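PDB 4CIT: vanadium-dependent haloperoxidase from Zobellia galactanivorans, which acts as an iodoperoxidase, using bound vanadate and hydrogen peroxide to oxidise iodide. Local coordinates for residues 220-225 with 363-368; 330-335 with 359-364; 338-343 with 423-428. All blocks are in the same frame, centred on the assembly; numbering follows the deposited sequence.

Contact 1: residues 220-225 with 363-368. With VO4 (vanadate ion), chain D; VO4 (vanadate ion), chain E; VO4 (vanadate ion), chain C.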
loop_
_atom_site.group_PDB
_atom_site.type_symbol
_atom_site.label_atom_id
_atom_site.label_comp_id
_atom_site.label_asym_id
_atom_site.label_seq_id
_atom_site.Cartn_x
_atom_site.Cartn_y
_atom_site.Cartn_z
ATOM N N PHE A 220 -17.464 -0.837 1.466
ATOM C CA PHE A 220 -17.123 -1.511 2.674
ATOM C C PHE A 220 -17.178 -0.626 3.904
ATOM O O PHE A 220 -16.448 -0.865 4.912
ATOM C CB PHE A 220 -15.738 -2.184 2.456
ATOM C CG PHE A 220 -15.857 -3.354 1.512
ATOM C CD1 PHE A 220 -16.386 -4.563 1.933
ATOM C CD2 PHE A 220 -15.540 -3.177 0.168
ATOM C CE1 PHE A 220 -16.569 -5.612 1.007
ATOM C CE2 PHE A 220 -15.767 -4.178 -0.757
ATOM C CZ PHE A 220 -16.292 -5.387 -0.328
ATOM N N LYS A 221 -18.057 0.336 3.899
ATOM C CA LYS A 221 -18.287 1.209 5.074
ATOM C C LYS A 221 -18.556 0.271 6.295
ATOM O O LYS A 221 -19.467 -0.556 6.183
ATOM C CB LYS A 221 -19.552 2.003 4.850
ATOM C CG LYS A 221 -19.987 2.844 6.034
ATOM C CD LYS A 221 -21.058 3.863 5.621
ATOM C CE LYS A 221 -22.414 3.262 5.352
ATOM N NZ LYS A 221 -22.872 2.463 6.509
ATOM N N PRO A 222 -17.875 0.523 7.432
ATOM C CA PRO A 222 -18.040 -0.316 8.591
ATOM C C PRO A 222 -19.211 0.182 9.441
ATOM O O PRO A 222 -19.819 1.218 9.175
ATOM C CB PRO A 222 -16.754 -0.176 9.328
ATOM C CG PRO A 222 -16.226 1.148 9.014
ATOM C CD PRO A 222 -16.696 1.362 7.576
ATOM N N VAL A 223 -19.452 -0.536 10.522
ATOM C CA VAL A 223 -20.317 0.007 11.553
ATOM C C VAL A 223 -19.726 1.335 12.084
ATOM O O VAL A 223 -18.495 1.581 11.994
ATOM C CB VAL A 223 -20.534 -1.001 12.719
ATOM C CG1 VAL A 223 -21.183 -2.312 12.234
ATOM C CG2 VAL A 223 -19.251 -1.343 13.397
ATOM N N PRO A 224 -20.584 2.202 12.678
ATOM C CA PRO A 224 -20.015 3.441 13.207
ATOM C C PRO A 224 -19.215 3.191 14.464
ATOM O O PRO A 224 -19.447 2.166 15.117
ATOM C CB PRO A 224 -21.230 4.282 13.541
ATOM C CG PRO A 224 -22.389 3.306 13.671
ATOM C CD PRO A 224 -22.075 2.250 12.630
ATOM N N PRO A 225 -18.277 4.079 14.800
ATOM C CA PRO A 225 -17.540 3.923 16.029
ATOM C C PRO A 225 -18.449 4.247 17.219
ATOM O O PRO A 225 -19.446 4.946 17.103
ATOM C CB PRO A 225 -16.454 5.011 15.947
ATOM C CG PRO A 225 -17.020 6.085 15.060
ATOM C CD PRO A 225 -18.030 5.418 14.154
ATOM N N GLU A 363 -9.333 9.306 13.233
ATOM C CA GLU A 363 -9.027 8.041 13.919
ATOM C C GLU A 363 -9.655 6.747 13.349
ATOM O O GLU A 363 -9.004 5.672 13.436
ATOM C CB GLU A 363 -9.321 8.189 15.385
ATOM C CG GLU A 363 -8.714 7.112 16.245
ATOM C CD GLU A 363 -9.459 5.839 16.321
ATOM O OE1 GLU A 363 -10.708 5.801 16.132
ATOM O OE2 GLU A 363 -8.784 4.845 16.676
ATOM N N TYR A 364 -10.847 6.786 12.787
ATOM C CA TYR A 364 -11.613 5.539 12.625
ATOM C C TYR A 364 -11.954 5.335 11.152
ATOM O O TYR A 364 -12.523 6.219 10.576
ATOM C CB TYR A 364 -12.915 5.642 13.426
ATOM C CG TYR A 364 -13.797 4.419 13.422
ATOM C CD1 TYR A 364 -13.608 3.376 14.268
ATOM C CD2 TYR A 364 -14.847 4.315 12.490
ATOM C CE1 TYR A 364 -14.452 2.273 14.263
ATOM C CE2 TYR A 364 -15.695 3.248 12.467
ATOM C CZ TYR A 364 -15.500 2.231 13.345
ATOM O OH TYR A 364 -16.357 1.176 13.383
ATOM N N THR A 365 -11.677 4.232 10.534
ATOM C CA THR A 365 -10.936 3.060 11.056
ATOM C C THR A 365 -9.427 3.248 10.816
ATOM O O THR A 365 -8.988 4.226 10.164
ATOM C CB THR A 365 -11.404 1.800 10.292
ATOM O OG1 THR A 365 -11.427 2.142 8.886
ATOM C CG2 THR A 365 -12.737 1.298 10.815
ATOM N N SER A 366 -8.594 2.380 11.395
ATOM C CA SER A 366 -7.148 2.435 11.311
ATOM C C SER A 366 -6.629 1.978 9.943
ATOM O O SER A 366 -6.998 0.882 9.505
ATOM C CB SER A 366 -6.544 1.503 12.349
ATOM O OG SER A 366 -5.172 1.161 12.032
ATOM N N GLY A 367 -5.865 2.862 9.273
ATOM C CA GLY A 367 -5.246 2.550 8.040
ATOM C C GLY A 367 -4.369 1.318 8.058
ATOM O O GLY A 367 -4.440 0.458 7.161
ATOM N N HIS A 368 -3.524 1.217 9.074
ATOM C CA HIS A 368 -2.720 0.057 9.218
ATOM C C HIS A 368 -3.558 -1.195 9.236
ATOM O O HIS A 368 -3.204 -2.248 8.647
ATOM C CB HIS A 368 -1.902 0.090 10.513
ATOM C CG HIS A 368 -0.721 0.966 10.468
ATOM N ND1 HIS A 368 -0.819 2.339 10.422
ATOM C CD2 HIS A 368 0.610 0.674 10.574
ATOM C CE1 HIS A 368 0.411 2.845 10.383
ATOM N NE2 HIS A 368 1.277 1.863 10.544
HETATM O O2 VO4 D . -3.311 2.995 11.930
HETATM O O3 VO4 E . -5.142 5.151 10.841
HETATM O O1 VO4 C . -2.423 4.958 9.904
HETATM O O HOH W 1 -17.255 0.402 15.992
#

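Contact 2: residues 330-335 with 359-364. With VO4 (vanadate ion), chain E; VO4 (vanadate ion), chain F.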
loop_
_atom_site.group_PDB
_atom_site.type_symbol
_atom_site.label_atom_id
_atom_site.label_comp_id
_atom_site.label_asym_id
_atom_site.label_seq_id
_atom_site.Cartn_x
_atom_site.Cartn_y
_atom_site.Cartn_z
ATOM N N ASP A 330 -12.430 6.988 3.223
ATOM C CA ASP A 330 -13.884 7.192 3.159
ATOM C C ASP A 330 -14.482 7.199 4.570
ATOM O O ASP A 330 -15.263 8.107 4.961
ATOM C CB ASP A 330 -14.600 6.110 2.254
ATOM C CG ASP A 330 -16.062 6.320 2.138
ATOM O OD1 ASP A 330 -16.424 7.415 1.580
ATOM O OD2 ASP A 330 -16.853 5.528 2.711
ATOM N N GLU A 331 -14.134 6.178 5.351
ATOM C CA GLU A 331 -14.665 6.127 6.686
ATOM C C GLU A 331 -14.030 7.182 7.594
ATOM O O GLU A 331 -14.728 7.811 8.473
ATOM C CB GLU A 331 -14.424 4.760 7.314
ATOM C CG GLU A 331 -14.988 4.595 8.734
ATOM C CD GLU A 331 -16.429 4.991 8.852
ATOM O OE1 GLU A 331 -17.223 4.855 7.902
ATOM O OE2 GLU A 331 -16.815 5.545 9.927
ATOM N N LYS A 332 -12.736 7.392 7.435
ATOM C CA LYS A 332 -12.092 8.362 8.354
ATOM C C LYS A 332 -12.808 9.718 8.361
ATOM O O LYS A 332 -12.934 10.362 9.418
ATOM C CB LYS A 332 -10.588 8.587 8.032
ATOM C CG LYS A 332 -9.685 7.465 8.432
ATOM C CD LYS A 332 -8.189 7.657 8.088
ATOM C CE LYS A 332 -7.275 6.631 8.693
ATOM N NZ LYS A 332 -7.390 6.511 10.178
ATOM N N TYR A 333 -13.106 10.205 7.159
ATOM C CA TYR A 333 -13.681 11.514 6.962
ATOM C C TYR A 333 -15.214 11.506 7.058
ATOM O O TYR A 333 -15.801 12.539 7.205
ATOM C CB TYR A 333 -13.061 12.258 5.738
ATOM C CG TYR A 333 -11.685 12.660 5.987
ATOM C CD1 TYR A 333 -11.360 13.844 6.630
ATOM C CD2 TYR A 333 -10.627 11.851 5.595
ATOM C CE1 TYR A 333 -10.077 14.193 6.901
ATOM C CE2 TYR A 333 -9.340 12.187 5.877
ATOM C CZ TYR A 333 -9.018 13.384 6.533
ATOM O OH TYR A 333 -7.714 13.754 6.724
ATOM N N ARG A 334 -15.840 10.343 7.129
ATOM C CA ARG A 334 -17.255 10.222 7.501
ATOM C C ARG A 334 -17.392 10.380 8.996
ATOM O O ARG A 334 -18.192 11.201 9.464
ATOM C CB ARG A 334 -17.848 8.906 7.007
ATOM C CG ARG A 334 -19.235 8.531 7.567
ATOM C CD ARG A 334 -19.825 7.194 7.132
ATOM N NE ARG A 334 -19.894 7.175 5.697
ATOM C CZ ARG A 334 -19.016 6.576 4.904
ATOM N NH1 ARG A 334 -18.026 5.788 5.356
ATOM N NH2 ARG A 334 -19.179 6.725 3.610
ATOM N N SER A 335 -16.646 9.617 9.780
ATOM C CA SER A 335 -16.790 9.595 11.235
ATOM C C SER A 335 -15.992 10.778 11.905
ATOM O O SER A 335 -16.375 11.268 12.981
ATOM C CB SER A 335 -16.388 8.231 11.781
ATOM O OG SER A 335 -15.076 7.902 11.447
ATOM N N PRO A 359 -0.584 10.299 13.916
ATOM C CA PRO A 359 -0.661 10.757 12.572
ATOM C C PRO A 359 -1.716 11.772 12.303
ATOM O O PRO A 359 -2.756 11.792 12.937
ATOM C CB PRO A 359 -0.931 9.483 11.800
ATOM C CG PRO A 359 -0.524 8.362 12.697
ATOM C CD PRO A 359 -0.910 8.886 14.015
ATOM N N PRO A 360 -1.492 12.645 11.290
ATOM C CA PRO A 360 -2.381 13.748 11.066
ATOM C C PRO A 360 -3.617 13.474 10.257
ATOM O O PRO A 360 -3.785 14.005 9.177
ATOM C CB PRO A 360 -1.488 14.763 10.325
ATOM C CG PRO A 360 -0.571 13.889 9.525
ATOM C CD PRO A 360 -0.312 12.660 10.394
ATOM N N PHE A 361 -4.528 12.677 10.792
ATOM C CA PHE A 361 -5.762 12.359 10.146
ATOM C C PHE A 361 -6.700 11.719 11.149
ATOM O O PHE A 361 -6.199 11.213 12.221
ATOM C CB PHE A 361 -5.632 11.530 8.859
ATOM C CG PHE A 361 -4.572 10.495 8.879
ATOM C CD1 PHE A 361 -4.812 9.256 9.421
ATOM C CD2 PHE A 361 -3.349 10.764 8.326
ATOM C CE1 PHE A 361 -3.880 8.262 9.395
ATOM C CE2 PHE A 361 -2.368 9.815 8.310
ATOM C CZ PHE A 361 -2.608 8.557 8.885
ATOM N N PRO A 362 -8.018 11.747 10.885
ATOM C CA PRO A 362 -8.963 11.201 11.833
ATOM C C PRO A 362 -8.750 9.713 12.145
ATOM O O PRO A 362 -8.070 8.969 11.424
ATOM C CB PRO A 362 -10.317 11.437 11.184
ATOM C CG PRO A 362 -10.074 12.636 10.357
ATOM C CD PRO A 362 -8.740 12.398 9.795
ATOM N N GLU A 363 -9.333 9.306 13.233
ATOM C CA GLU A 363 -9.027 8.041 13.919
ATOM C C GLU A 363 -9.655 6.747 13.349
ATOM O O GLU A 363 -9.004 5.672 13.436
ATOM C CB GLU A 363 -9.321 8.189 15.385
ATOM C CG GLU A 363 -8.714 7.112 16.245
ATOM C CD GLU A 363 -9.459 5.839 16.321
ATOM O OE1 GLU A 363 -10.708 5.801 16.132
ATOM O OE2 GLU A 363 -8.784 4.845 16.676
ATOM N N TYR A 364 -10.847 6.786 12.787
ATOM C CA TYR A 364 -11.613 5.539 12.625
ATOM C C TYR A 364 -11.954 5.335 11.152
ATOM O O TYR A 364 -12.523 6.219 10.576
ATOM C CB TYR A 364 -12.915 5.642 13.426
ATOM C CG TYR A 364 -13.797 4.419 13.422
ATOM C CD1 TYR A 364 -13.608 3.376 14.268
ATOM C CD2 TYR A 364 -14.847 4.315 12.490
ATOM C CE1 TYR A 364 -14.452 2.273 14.263
ATOM C CE2 TYR A 364 -15.695 3.248 12.467
ATOM C CZ TYR A 364 -15.500 2.231 13.345
ATOM O OH TYR A 364 -16.357 1.176 13.383
HETATM O O3 VO4 E . -5.142 5.151 10.841
HETATM O O4 VO4 F . -3.067 6.039 12.483
HETATM O O HOH W 2 -12.659 9.062 11.898
#

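Contact 3: residues 338-343 with 423-428. With VO4 (vanadate ion), chain B; VO4 (vanadate ion), chain F; VO4 (vanadate ion), chain E; VO4 (vanadate ion), chain D.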
loop_
_atom_site.group_PDB
_atom_site.type_symbol
_atom_site.label_atom_id
_atom_site.label_comp_id
_atom_site.label_asym_id
_atom_site.label_seq_id
_atom_site.Cartn_x
_atom_site.Cartn_y
_atom_site.Cartn_z
ATOM N N ILE A 338 -11.981 12.071 16.895
ATOM C CA ILE A 338 -10.852 12.544 17.670
ATOM C C ILE A 338 -9.890 11.434 18.093
ATOM O O ILE A 338 -10.320 10.311 18.379
ATOM C CB ILE A 338 -11.483 13.242 18.909
ATOM C CG1 ILE A 338 -10.485 14.144 19.629
ATOM C CG2 ILE A 338 -12.155 12.218 19.822
ATOM C CD1 ILE A 338 -11.264 15.189 20.497
ATOM N N ARG A 339 -8.578 11.726 18.087
ATOM C CA ARG A 339 -7.546 10.832 18.476
ATOM C C ARG A 339 -7.409 10.748 19.986
ATOM O O ARG A 339 -7.768 11.687 20.712
ATOM C CB ARG A 339 -6.216 11.267 17.842
ATOM C CG ARG A 339 -6.209 11.096 16.366
ATOM C CD ARG A 339 -5.867 9.641 16.010
ATOM N NE ARG A 339 -5.675 9.507 14.550
ATOM C CZ ARG A 339 -4.986 8.547 13.963
ATOM N NH1 ARG A 339 -4.502 7.511 14.635
ATOM N NH2 ARG A 339 -4.904 8.529 12.637
ATOM N N PRO A 340 -6.943 9.580 20.502
ATOM C CA PRO A 340 -6.858 9.325 21.909
ATOM C C PRO A 340 -6.064 10.376 22.727
ATOM O O PRO A 340 -6.575 10.782 23.816
ATOM C CB PRO A 340 -6.164 7.959 21.979
ATOM C CG PRO A 340 -6.505 7.279 20.745
ATOM C CD PRO A 340 -6.527 8.398 19.710
ATOM N N GLU A 341 -4.918 10.848 22.222
ATOM C CA GLU A 341 -4.149 11.822 23.018
ATOM C C GLU A 341 -4.919 13.094 23.305
ATOM O O GLU A 341 -4.750 13.687 24.390
ATOM C CB GLU A 341 -2.795 12.158 22.382
ATOM C CG GLU A 341 -2.825 12.951 21.106
ATOM C CD GLU A 341 -1.390 13.410 20.774
ATOM O OE1 GLU A 341 -0.810 14.321 21.430
ATOM O OE2 GLU A 341 -0.762 12.763 19.951
ATOM N N THR A 342 -5.681 13.577 22.339
ATOM C CA THR A 342 -6.483 14.806 22.467
ATOM C C THR A 342 -7.486 14.693 23.641
ATOM O O THR A 342 -7.525 15.568 24.518
ATOM C CB THR A 342 -7.224 15.066 21.181
ATOM O OG1 THR A 342 -6.288 14.925 20.066
ATOM C CG2 THR A 342 -7.837 16.464 21.210
ATOM N N VAL A 343 -8.203 13.569 23.732
ATOM C CA VAL A 343 -9.206 13.397 24.761
ATOM C C VAL A 343 -8.526 13.153 26.088
ATOM O O VAL A 343 -8.917 13.733 27.121
ATOM C CB VAL A 343 -10.180 12.208 24.465
ATOM C CG1 VAL A 343 -11.331 12.267 25.432
ATOM C CG2 VAL A 343 -10.712 12.309 23.007
ATOM N N ILE A 423 -2.294 5.473 19.582
ATOM C CA ILE A 423 -2.904 6.343 18.588
ATOM C C ILE A 423 -4.255 5.888 18.030
ATOM O O ILE A 423 -4.889 6.603 17.297
ATOM C CB ILE A 423 -1.917 6.725 17.432
ATOM C CG1 ILE A 423 -1.636 5.543 16.526
ATOM C CG2 ILE A 423 -0.688 7.397 18.037
ATOM C CD1 ILE A 423 -0.672 4.536 17.038
ATOM N N HIS A 424 -4.647 4.661 18.306
ATOM C CA HIS A 424 -5.974 4.115 17.937
ATOM C C HIS A 424 -6.649 3.500 19.089
ATOM O O HIS A 424 -6.032 2.809 19.899
ATOM C CB HIS A 424 -5.881 3.082 16.780
ATOM C CG HIS A 424 -5.718 3.697 15.413
ATOM N ND1 HIS A 424 -6.671 4.473 14.807
ATOM C CD2 HIS A 424 -4.648 3.701 14.572
ATOM C CE1 HIS A 424 -6.230 4.860 13.615
ATOM N NE2 HIS A 424 -4.998 4.415 13.454
ATOM N N TYR A 425 -7.972 3.610 19.106
ATOM C CA TYR A 425 -8.810 2.821 20.027
ATOM C C TYR A 425 -9.033 1.399 19.481
ATOM O O TYR A 425 -8.921 1.134 18.266
ATOM C CB TYR A 425 -10.207 3.476 20.185
ATOM C CG TYR A 425 -10.221 4.981 20.449
ATOM C CD1 TYR A 425 -9.951 5.503 21.656
ATOM C CD2 TYR A 425 -10.438 5.848 19.418
ATOM C CE1 TYR A 425 -9.921 6.912 21.882
ATOM C CE2 TYR A 425 -10.450 7.229 19.604
ATOM C CZ TYR A 425 -10.161 7.766 20.840
ATOM O OH TYR A 425 -10.170 9.150 20.897
ATOM N N ARG A 426 -9.514 0.504 20.340
ATOM C CA ARG A 426 -9.814 -0.849 19.935
ATOM C C ARG A 426 -10.710 -0.956 18.731
ATOM O O ARG A 426 -10.454 -1.819 17.829
ATOM C CB ARG A 426 -10.349 -1.675 21.146
ATOM C CG ARG A 426 -10.780 -3.122 20.818
ATOM C CD ARG A 426 -11.328 -3.746 22.092
ATOM N NE ARG A 426 -10.222 -4.001 23.011
ATOM C CZ ARG A 426 -9.406 -5.054 22.973
ATOM N NH1 ARG A 426 -9.617 -6.052 22.108
ATOM N NH2 ARG A 426 -8.394 -5.162 23.856
ATOM N N ALA A 427 -11.803 -0.205 18.713
ATOM C CA ALA A 427 -12.783 -0.332 17.589
ATOM C C ALA A 427 -12.164 -0.045 16.241
ATOM O O ALA A 427 -12.405 -0.791 15.251
ATOM C CB ALA A 427 -13.988 0.514 17.808
ATOM N N ALA A 428 -11.326 1.013 16.164
ATOM C CA ALA A 428 -10.689 1.379 14.888
ATOM C C ALA A 428 -9.783 0.271 14.386
ATOM O O ALA A 428 -9.728 -0.001 13.181
ATOM C CB ALA A 428 -9.874 2.657 15.077
HETATM V V VO4 B . -3.729 4.804 11.754
HETATM O O4 VO4 F . -3.067 6.039 12.483
HETATM O O3 VO4 E . -5.142 5.151 10.841
HETATM O O2 VO4 D . -3.311 2.995 11.930
#

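Contact 1: residues 220-225 with 363-368
Tyr364 carries CG anti to its backbone N (chi1 -177°), and its ring reaches into the proline-rich loop of Pro222, Val223 and Pro225. Pro225 lies over one face in a CH-pi contact, its CB 3.6 Å from the Tyr364 ring centroid and only 7° off the normal. CG2 of Thr365, the next residue along a cis peptide bond, sits over the opposite face, so the ring is held between two aliphatic groups. At the rim, Tyr364 OH donates to Val223 O at 2.6 Å, arriving from above the carbonyl plane with a C=O...O angle of 138°. A water gives one proton to Tyr364 OH and the other to Pro224 O; the hydroxyl thus both donates and accepts, which fixes its direction. Pro222 adds an apolar touch, its CG 3.9 Å from Thr365 CG2.

Past this anchor the chain turns into the vanadate site. Ser366 OG, at the N-cap of helix 367-383, donates to vanadate O2 at 2.6 Å, Gly367 N to vanadate O3 at 2.9 Å, and His368 ND1 is hydrogen-bonded to vanadate O1 and O2. Both sides of the contact rest on two helices: Pro222 and Tyr364 each touch Val431 of helix 426-446 and Glu331 near the end of helix 307-335.

Contact 2: residues 330-335 with 359-364
A carbon-bound hydrogen makes the closest backbone approach: Lys332 CA lies 3.1 Å from Tyr364 O, with an angle of 147° at the hydrogen, as the loop carbonyl meets the side of the helix. Beside it a water joins the two backbones, donating to Lys332 O and Ser335 OG and accepting from Tyr364 N. Ser335 OG in turn donates to Glu331 O, which also takes the helical bond from Ser335 N.

The Lys332 chain is extended through chi2 and chi3 until chi4 (-55°) turns NZ aside to its acceptors. NZ donates to Pro362 O at 2.8 Å, in the carbonyl plane with a C=O...N angle of 155°, and to vanadate O3 at 2.7 Å; Thr365 O is a further partner. Phe361 flanks the aliphatic part, CD1 being 3.7 Å from Lys332 CE, and vanadate O3 lies in the plane of its ring at the edge.

Farther from the ligand, Pro362 packs over one face of Tyr333, its CG offset toward the rim and its CD 3.4 Å from Tyr333 CZ; the hydroxyl of Tyr333 bonds Ile202 O. Glu331 brings OE2 to the edge of the Tyr364 ring, 3.5 Å from CD2, the carboxylate standing nearly perpendicular to the ring, while OE1 is salt-bridged to Arg334. A lysine seven residues before an Arg-Pro pair, here Lys332 with Arg339 and Pro340, is the first signature of the vanadium haloperoxidase and PAP2 phosphatase site.

Contact 3: residues 338-343 with 423-428
Arg339 and His424 belong to the vanadate site of the vanadium haloperoxidases, which corresponds to the phosphate-binding pocket of the PAP2 phosphatases; here the histidine ligates vanadium and the arginine binds a vanadate oxygen. His424 NE2 binds vanadium at 2.2 Å, with vanadate O1 on the far side of the metal and O2, O3 and O4 spread around it, the trigonal-bipyramidal arrangement known from vanadium haloperoxidases. Second-shell Glu363 accepts a hydrogen bond from His424 ND1, which fixes the ring rotation and would be expected to strengthen the donor character of NE2.

In Arg339, chi2 (-83°) brings CD to 3.4 Å from Ile423 O. The guanidinium has vanadate O4 at its edge; NH1 and NH2 both donate to that atom, at 3.0 and 3.1 Å. NH1 has a second acceptor, Ile423 O, at 2.8 Å with a fairly straight N-H...O angle of 158°, approached from above the carbonyl plane. The same NH1 stands over one face of the His424 ring, 3.2 Å above its plane and displaced toward the rim.

Away from the metal, Tyr425 OH donates to Ile338 O at 2.8 Å, and Pro340 CG lies 3.8 Å from the Tyr425 ring centroid in a CH-pi contact. The Val343 side chain crosses that of Tyr425 at about a right angle, its CG2 near the hydroxyl. Arg339 and Tyr425 occupy the N-cap positions of helices 340-347 and 426-446; helix 235-253 packs against Pro340, Val343 and Tyr425, and Arg418 of helix 407-420 touches both Ile423 and His424.

Overall arrangement
Each contact has a segment that reaches the one vanadate ion, and all lie on the same side of the chain's centre. Contacts 2 and 3 are buried, whereas contact 1 is partly open, its proline-rich loop reaching the surface. Contacts 1 and 2 share Glu363 and Tyr364, so the 359-366 loop is held by the surface loop and by helix 307-335; the carboxylate of Glu363 ties it to contact 3 through His424 ND1 and Tyr425 N. Contacts 1 and 3 both set a proline on a tyrosine face and bond the tyrosine hydroxyl to a carbonyl, contact 3 adding the metal ligand and an arginine; contact 2 pairs proline-aromatic packing with buried Lys332 and a shared water.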